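Local atomic coordinates of dipicolinate synthase, B chain (Bacillus cereus, PDB entry 3MCU), a protein that probably acts together with its partner subunit DpaA to oxidise dihydrodipicolinate to dipicolinate, using NADP, during sporulation. Residues E77-G80 with P81-L85. Numbering follows the deposited sequence.
Sequences EPLG and PKIPL
A strained first torsion in L79 (chi1 -97°) and a nearly eclipsed one in I83 (chi1 19°) bring these two side chains together, with L79 CD1 3.7 Å from I83 CD1. L85 joins from farther along the chain: its CG lies beside the backbone N, anti to the carbonyl carbon, and CD1 comes to 4.1 Å from L79 CG. The backbone reverses at the end of the 3-10 segment 77-79 on one acceptor, P78 O, which takes K82 N (an alpha-turn bond) and I83 N (a pi-turn bond), each at 2.9 Å, from opposite faces of its carbonyl plane. The I83 bond is nearly straight, 165° at the hydrogen; that of K82 is more bent. One residue on, L79 O receives a CA-H...O contact from P84 CA at 3.4 Å and a hydrogen bond from a water whose oxygen lies 3.1 Å from L85 N, accepting its N-H. L79 reaches A113 and A116, and L85 touches T117, so the loop between helix 73-76 and strand 87-94 is packed on helix 109-118. N120 and R7 bond G80 O and P84 O. Paired amides and a water thus help hold the reversal through two successive carbonyls, while leucine and isoleucine side chains supply its apolar side.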
ATOM      1  N   GLU D  77      26.015 -10.182   4.971  1.00 31.86           N
ATOM      2  CA  GLU D  77      26.072  -8.959   5.776  1.00 33.20           C
ATOM      3  C   GLU D  77      27.319  -8.085   5.547  1.00 31.19           C
ATOM      4  O   GLU D  77      27.203  -6.860   5.485  1.00 30.63           O
ATOM      5  CB  GLU D  77      25.874  -9.273   7.265  1.00 35.19           C
ATOM      6  CG  GLU D  77      24.531  -9.948   7.558  1.00 36.57           C
ATOM      7  CD  GLU D  77      24.262 -10.169   9.042  1.00 42.29           C
ATOM      8  OE1 GLU D  77      24.935  -9.534   9.885  1.00 51.14           O
ATOM      9  OE2 GLU D  77      23.367 -10.977   9.371  1.00 43.33           O
ATOM     10  N   PRO D  78      28.508  -8.701   5.415  1.00 30.21           N
ATOM     11  CA  PRO D  78      29.727  -7.888   5.267  1.00 31.15           C
ATOM     12  C   PRO D  78      29.753  -7.096   3.964  1.00 30.72           C
ATOM     13  O   PRO D  78      30.596  -6.212   3.819  1.00 29.96           O
ATOM     14  CB  PRO D  78      30.858  -8.928   5.257  1.00 33.73           C
ATOM     15  CG  PRO D  78      30.252 -10.191   5.778  1.00 36.00           C
ATOM     16  CD  PRO D  78      28.801 -10.143   5.423  1.00 33.71           C
ATOM     17  N   LEU D  79      28.857  -7.423   3.033  1.00 28.61           N
ATOM     18  CA  LEU D  79      28.723  -6.679   1.788  1.00 25.22           C
ATOM     19  C   LEU D  79      28.331  -5.248   2.099  1.00 25.90           C
ATOM     20  O   LEU D  79      28.392  -4.380   1.231  1.00 24.78           O
ATOM     21  CB  LEU D  79      27.646  -7.315   0.899  1.00 26.02           C
ATOM     22  CG  LEU D  79      28.029  -8.277  -0.224  1.00 27.11           C
ATOM     23  CD1 LEU D  79      29.375  -8.938   0.023  1.00 30.62           C
ATOM     24  CD2 LEU D  79      26.930  -9.321  -0.494  1.00 26.57           C
ATOM     25  N   GLY D  80      27.904  -5.010   3.339  1.00 24.79           N
ATOM     26  CA  GLY D  80      27.550  -3.676   3.784  1.00 24.32           C
ATOM     27  C   GLY D  80      28.739  -2.868   4.279  1.00 28.39           C
ATOM     28  O   GLY D  80      29.212  -1.967   3.589  1.00 30.01           O
ATOM     29  N   PRO D  81      29.241  -3.187   5.482  1.00 29.50           N
ATOM     30  CA  PRO D  81      30.385  -2.424   6.007  1.00 31.31           C
ATOM     31  C   PRO D  81      31.764  -2.807   5.422  1.00 34.23           C
ATOM     32  O   PRO D  81      32.601  -1.923   5.219  1.00 32.41           O
ATOM     33  CB  PRO D  81      30.342  -2.715   7.509  1.00 28.50           C
ATOM     34  CG  PRO D  81      29.665  -4.044   7.616  1.00 30.12           C
ATOM     35  CD  PRO D  81      28.676  -4.120   6.476  1.00 28.17           C
ATOM     36  N   LYS D  82      32.004  -4.084   5.149  1.00 33.74           N
ATOM     37  CA  LYS D  82      33.372  -4.521   4.858  1.00 34.05           C
ATOM     38  C   LYS D  82      33.773  -4.506   3.391  1.00 33.10           C
ATOM     39  O   LYS D  82      34.763  -3.866   3.045  1.00 36.10           O
ATOM     40  CB  LYS D  82      33.663  -5.877   5.499  1.00 35.87           C
ATOM     41  CG  LYS D  82      33.250  -5.907   6.957  1.00 39.85           C
ATOM     42  CD  LYS D  82      34.143  -6.775   7.825  1.00 42.49           C
ATOM     43  CE  LYS D  82      33.809  -6.531   9.299  1.00 43.75           C
ATOM     44  NZ  LYS D  82      34.753  -7.225  10.232  1.00 53.81           N
ATOM     45  N   ILE D  83      33.016  -5.200   2.543  1.00 33.41           N
ATOM     46  CA  ILE D  83      33.325  -5.262   1.118  1.00 30.46           C
ATOM     47  C   ILE D  83      32.217  -4.678   0.244  1.00 28.33           C
ATOM     48  O   ILE D  83      31.497  -5.399  -0.431  1.00 27.33           O
ATOM     49  CB  ILE D  83      33.606  -6.710   0.675  1.00 35.04           C
ATOM     50  CG1 ILE D  83      33.045  -7.701   1.694  1.00 31.27           C
ATOM     51  CG2 ILE D  83      35.114  -6.947   0.505  1.00 34.36           C
ATOM     52  CD1 ILE D  83      32.896  -9.127   1.108  1.00 33.01           C
ATOM     53  N   PRO D  84      32.088  -3.351   0.238  1.00 30.55           N
ATOM     54  CA  PRO D  84      30.922  -2.765  -0.436  1.00 27.54           C
ATOM     55  C   PRO D  84      30.954  -2.908  -1.948  1.00 26.01           C
ATOM     56  O   PRO D  84      31.970  -2.640  -2.586  1.00 29.47           O
ATOM     57  CB  PRO D  84      30.988  -1.288  -0.035  1.00 25.34           C
ATOM     58  CG  PRO D  84      32.411  -1.059   0.358  1.00 29.44           C
ATOM     59  CD  PRO D  84      32.920  -2.342   0.916  1.00 29.48           C
ATOM     60  N   LEU D  85      29.836  -3.331  -2.517  1.00 24.41           N
ATOM     61  CA  LEU D  85      29.734  -3.484  -3.956  1.00 23.41           C
ATOM     62  C   LEU D  85      29.472  -2.133  -4.565  1.00 22.01           C
ATOM     63  O   LEU D  85      28.833  -1.273  -3.949  1.00 24.06           O
ATOM     64  CB  LEU D  85      28.586  -4.435  -4.324  1.00 20.93           C
ATOM     65  CG  LEU D  85      28.585  -5.793  -3.633  1.00 23.81           C
ATOM     66  CD1 LEU D  85      27.213  -6.516  -3.797  1.00 21.51           C
ATOM     67  CD2 LEU D  85      29.726  -6.629  -4.170  1.00 21.50           C
TER
HETATM   68  O   HOH W   1      27.076  -3.692  -1.176  1.00 24.87           O